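PDB 4RXT: sugar ABC transporter, which binds alpha-L-arabinopyranose in its cleft and probably serves as the solute-binding protein of a carbohydrate ABC transporter. Local coordinates for residues A[149-152]-A[153-157]. Numbering follows the deposited sequence.
With ARA (alpha-L-arabinopyranose), chain B.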
loop_
_atom_site.group_PDB
_atom_site.type_symbol
_atom_site.label_atom_id
_atom_site.label_comp_id
_atom_site.label_asym_id
_atom_site.label_seq_id
_atom_site.Cartn_x
_atom_site.Cartn_y
_atom_site.Cartn_z
ATOM N N GLN A 149 7.201 0.152 7.295
ATOM C CA GLN A 149 7.861 -1.138 7.046
ATOM C C GLN A 149 8.561 -1.196 5.682
ATOM O O GLN A 149 9.643 -1.745 5.553
ATOM C CB GLN A 149 6.901 -2.301 7.219
ATOM C CG GLN A 149 6.524 -2.473 8.667
ATOM C CD GLN A 149 5.597 -3.631 8.887
ATOM O OE1 GLN A 149 4.729 -3.873 8.084
ATOM N NE2 GLN A 149 5.774 -4.354 9.983
ATOM N N ARG A 150 7.918 -0.654 4.645
ATOM C CA ARG A 150 8.557 -0.595 3.305
ATOM C C ARG A 150 9.831 0.231 3.384
ATOM O O ARG A 150 10.880 -0.133 2.833
ATOM C CB ARG A 150 7.606 -0.024 2.265
ATOM C CG ARG A 150 6.424 -0.913 2.056
ATOM C CD ARG A 150 5.382 -0.265 1.180
ATOM N NE ARG A 150 4.147 -1.030 1.285
ATOM C CZ ARG A 150 2.967 -0.685 0.819
ATOM N NH1 ARG A 150 2.820 0.412 0.070
ATOM N NH2 ARG A 150 1.962 -1.490 1.071
ATOM N N ARG A 151 9.758 1.343 4.093
ATOM C CA ARG A 151 10.922 2.199 4.255
ATOM C C ARG A 151 12.074 1.443 4.939
ATOM O O ARG A 151 13.201 1.458 4.474
ATOM C CB ARG A 151 10.543 3.455 5.035
ATOM C CG ARG A 151 11.710 4.315 5.499
ATOM C CD ARG A 151 11.234 5.597 6.158
ATOM N NE ARG A 151 12.351 6.418 6.612
ATOM C CZ ARG A 151 13.090 6.150 7.681
ATOM N NH1 ARG A 151 12.819 5.104 8.441
ATOM N NH2 ARG A 151 14.095 6.939 7.975
ATOM N N THR A 152 11.751 0.759 6.018
ATOM C CA THR A 152 12.753 -0.033 6.760
ATOM C C THR A 152 13.351 -1.124 5.863
ATOM O O THR A 152 14.564 -1.311 5.785
ATOM C CB THR A 152 12.104 -0.624 8.023
ATOM O OG1 THR A 152 11.764 0.451 8.911
ATOM C CG2 THR A 152 13.080 -1.532 8.757
ATOM N N GLY A 153 12.487 -1.862 5.179
ATOM C CA GLY A 153 12.954 -2.972 4.391
ATOM C C GLY A 153 13.893 -2.461 3.301
ATOM O O GLY A 153 14.957 -3.045 3.033
ATOM N N PHE A 154 13.511 -1.350 2.654
ATOM C CA PHE A 154 14.338 -0.727 1.627
ATOM C C PHE A 154 15.687 -0.254 2.157
ATOM O O PHE A 154 16.746 -0.560 1.584
ATOM C CB PHE A 154 13.542 0.435 0.987
ATOM C CG PHE A 154 14.333 1.237 -0.027
ATOM C CD1 PHE A 154 14.419 0.831 -1.353
ATOM C CD2 PHE A 154 14.955 2.422 0.339
ATOM C CE1 PHE A 154 15.150 1.564 -2.269
ATOM C CE2 PHE A 154 15.661 3.175 -0.590
ATOM C CZ PHE A 154 15.771 2.739 -1.887
ATOM N N LEU A 155 15.640 0.547 3.219
ATOM C CA LEU A 155 16.854 1.134 3.773
ATOM C C LEU A 155 17.844 0.039 4.237
ATOM O O LEU A 155 19.037 0.138 3.969
ATOM C CB LEU A 155 16.543 2.127 4.910
ATOM C CG LEU A 155 15.831 3.427 4.498
ATOM C CD1 LEU A 155 15.479 4.260 5.712
ATOM C CD2 LEU A 155 16.654 4.219 3.480
ATOM N N ASP A 156 17.337 -0.987 4.916
ATOM C CA ASP A 156 18.141 -2.073 5.402
ATOM C C ASP A 156 18.827 -2.830 4.262
ATOM O O ASP A 156 20.016 -3.143 4.300
ATOM C CB ASP A 156 17.277 -3.043 6.214
ATOM C CG ASP A 156 16.819 -2.461 7.574
ATOM O OD1 ASP A 156 17.286 -1.374 7.999
ATOM O OD2 ASP A 156 15.959 -3.125 8.205
ATOM N N GLN A 157 18.076 -3.107 3.207
ATOM C CA GLN A 157 18.624 -3.872 2.075
ATOM C C GLN A 157 19.690 -3.018 1.377
ATOM O O GLN A 157 20.764 -3.475 0.991
ATOM C CB GLN A 157 17.467 -4.239 1.115
ATOM C CG GLN A 157 17.879 -5.204 0.013
ATOM C CD GLN A 157 18.054 -6.640 0.468
ATOM O OE1 GLN A 157 18.239 -6.925 1.645
ATOM N NE2 GLN A 157 18.002 -7.559 -0.467
HETATM C C1 ARA B . -0.977 1.122 -0.829
HETATM C C2 ARA B . -0.643 0.768 0.634
HETATM C C3 ARA B . -1.617 1.478 1.558
HETATM C C4 ARA B . -1.682 2.987 1.262
HETATM C C5 ARA B . -1.069 3.312 -0.035
HETATM O O1 ARA B . 0.341 0.833 -1.280
HETATM O O2 ARA B . -0.758 -0.650 0.855
HETATM O O3 ARA B . -1.259 1.163 2.914
HETATM O O4 ARA B . -0.851 3.763 2.128
HETATM O O5 ARA B . -1.427 2.439 -1.120
#
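One face of the Arg151 guanidinium is covered by Leu155, one helical turn on, whose CD1 sits over the centre of the plane with Arg151 CZ 3.6 Å away. Arg151 CG lies anti to the backbone N (chi1 169°), and the extended chain beyond it brings the flat group across the leucine; arginine's long aliphatic stem and leucine's methyl suit this partly exposed place, while NH2 makes a salt bridge with Asp170. The Arg150 guanidinium meets the sugar at its edge: NH1 donates to ARA O1 and NH2 to ARA O2, each at 2.9 Å. Arginine suits the place because its flat group offers two N-H groups to the sugar while NE bonds to Asn109, NH1 also to Ser200 O, and Phe226 adds a cation-pi contact, which together should fix its rotation. Leu155 N donates to Arg151 O (2.9 Å) in the alpha-helical pattern. On the exposed side, Thr152 OG1 bonds back to Glu148 O, leaving CG2 to meet Asp156 OD2 at 3.3 Å. Helix 145-161 links parallel strands 133-139 and 165-172 as a beta-alpha-beta crossover; Phe154 packs on Ile137, stacks with Phe198 and touches Ala117 of helix 109-128, while Leu155 rests on Val167.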